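Local coordinates for superoxide dismutase (Leishmania major, PDB 4F2N) that catalyses the dismutation of superoxide to molecular oxygen and hydrogen peroxide at a mononuclear iron site, as an iron superoxide dismutase, at the interface of chains A and B. Sequence-based numbering; all coordinates share one arbitrary frame. Chains: chain A/B, Superoxide dismutase.

The interface of chains A and B. Residues chain A 57, 61-62, 195; chain B 194, 198, 203.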
loop_
_atom_site.group_PDB
_atom_site.type_symbol
_atom_site.label_atom_id
_atom_site.label_comp_id
_atom_site.label_asym_id
_atom_site.label_seq_id
_atom_site.Cartn_x
_atom_site.Cartn_y
_atom_site.Cartn_z
ATOM N N LEU A 57 -1.851 -2.371 17.090
ATOM C CA LEU A 57 -1.368 -1.398 16.107
ATOM C C LEU A 57 -2.507 -1.036 15.163
ATOM O O LEU A 57 -2.740 0.138 14.857
ATOM C CB LEU A 57 -0.194 -1.951 15.303
ATOM C CG LEU A 57 1.113 -2.071 16.121
ATOM C CD1 LEU A 57 2.161 -2.814 15.301
ATOM C CD2 LEU A 57 1.621 -0.699 16.569
ATOM N N LYS A 61 -3.792 2.397 16.509
ATOM C CA LYS A 61 -3.009 3.379 15.720
ATOM C C LYS A 61 -3.658 3.704 14.370
ATOM O O LYS A 61 -4.109 4.840 14.141
ATOM C CB LYS A 61 -1.571 2.911 15.498
ATOM C CG LYS A 61 -0.840 2.621 16.805
ATOM C CD LYS A 61 -0.675 3.866 17.646
ATOM C CE LYS A 61 0.011 3.493 18.949
ATOM N NZ LYS A 61 0.357 4.731 19.671
ATOM N N HIS A 62 -3.690 2.711 13.493
ATOM C CA HIS A 62 -4.201 2.935 12.144
ATOM C C HIS A 62 -5.641 3.383 12.169
ATOM O O HIS A 62 -5.952 4.497 11.704
ATOM C CB HIS A 62 -3.990 1.696 11.253
ATOM C CG HIS A 62 -2.547 1.379 10.990
ATOM N ND1 HIS A 62 -1.810 2.026 10.059
ATOM C CD2 HIS A 62 -1.684 0.483 11.612
ATOM C CE1 HIS A 62 -0.560 1.526 10.058
ATOM N NE2 HIS A 62 -0.484 0.595 11.009
ATOM N N HIS A 195 -0.003 -3.263 6.560
ATOM C CA HIS A 195 -0.143 -3.146 8.034
ATOM C C HIS A 195 -1.122 -4.130 8.646
ATOM O O HIS A 195 -1.042 -4.370 9.813
ATOM C CB HIS A 195 -0.470 -1.717 8.486
ATOM C CG HIS A 195 -1.866 -1.246 8.104
ATOM N ND1 HIS A 195 -2.066 -0.163 7.335
ATOM C CD2 HIS A 195 -3.126 -1.717 8.459
ATOM C CE1 HIS A 195 -3.381 0.045 7.166
ATOM N NE2 HIS A 195 -4.044 -0.892 7.862
ATOM N N GLU B 194 4.316 0.267 2.979
ATOM C CA GLU B 194 4.422 0.006 4.416
ATOM C C GLU B 194 5.475 -1.041 4.723
ATOM O O GLU B 194 6.121 -0.989 5.781
ATOM C CB GLU B 194 3.069 -0.399 5.027
ATOM C CG GLU B 194 2.067 0.749 5.040
ATOM C CD GLU B 194 0.709 0.364 5.629
ATOM O OE1 GLU B 194 0.093 -0.635 5.153
ATOM O OE2 GLU B 194 0.243 1.107 6.543
ATOM N N TYR B 198 7.839 -1.243 8.048
ATOM C CA TYR B 198 6.950 -1.756 9.113
ATOM C C TYR B 198 7.658 -2.646 10.135
ATOM O O TYR B 198 7.252 -2.692 11.304
ATOM C CB TYR B 198 5.702 -2.475 8.581
ATOM C CG TYR B 198 4.471 -2.180 9.422
ATOM C CD1 TYR B 198 3.745 -1.012 9.225
ATOM C CD2 TYR B 198 4.073 -3.042 10.441
ATOM C CE1 TYR B 198 2.621 -0.720 9.996
ATOM C CE2 TYR B 198 2.968 -2.757 11.247
ATOM C CZ TYR B 198 2.242 -1.600 11.012
ATOM O OH TYR B 198 1.135 -1.310 11.789
ATOM N N ASN B 203 3.832 1.454 12.476
ATOM C CA ASN B 203 3.031 2.509 11.873
ATOM C C ASN B 203 3.762 3.839 11.748
ATOM O O ASN B 203 3.218 4.777 11.194
ATOM C CB ASN B 203 1.763 2.752 12.710
ATOM C CG ASN B 203 2.092 3.214 14.111
ATOM O OD1 ASN B 203 2.626 2.454 14.871
ATOM N ND2 ASN B 203 1.813 4.472 14.431
HETATM O O HOH W 1 -1.377 -2.817 12.156
#
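A:His195 and B:Glu194 form one arm of the double Glu-His bridge of the iron/manganese superoxide dismutase dimer, and A:His62 with B:Tyr198 forms the His-Tyr pair beside it. In the bridge, A:His195 ND1 donates to B:Glu194 OE2 at 2.8 Å, 163° at the hydrogen. The oxygen lies in the imidazole plane and is met through its syn lone pair, although ring and carboxylate planes stand 78° apart. The other carboxylate oxygen, B:Glu194 OE1, accepts a hydrogen bond from the backbone N of A:His195, 3.0 Å from OE1 and approaching from above the carboxylate plane. One histidine therefore engages both oxygens, which should restrict carboxylate rotation. The CG of A:His195 sits between its backbone N and carbonyl carbon (chi1 69°), which turns ND1 toward the same carboxylate that its backbone N meets. Because A:His195 is itself an iron ligand, the partner's carboxylate acts as a second-shell group and may make the imidazole a stronger donor to the metal.

A:His62, on helix 52-70, meets B:Tyr198 tip to tip: NE2 and the phenol OH are 2.6 Å apart in a hydrogen bond of undecided direction, each atom in the plane of the other's ring. The imidazole is backed on one face by A:His195 CG, 3.6 Å above its plane. B:Asn203 CB lies 3.7 Å from A:His62 CE1, while its amide crosses the aliphatic stem of A:Lys61. In the family this His-Tyr pair lines the substrate funnel, so both subunits contribute to the approach to one iron. Water 1 extends the network, linking the phenol OH of B:Tyr198 at 3.0 Å to the carbonyl O of A:His195 at 2.8 Å.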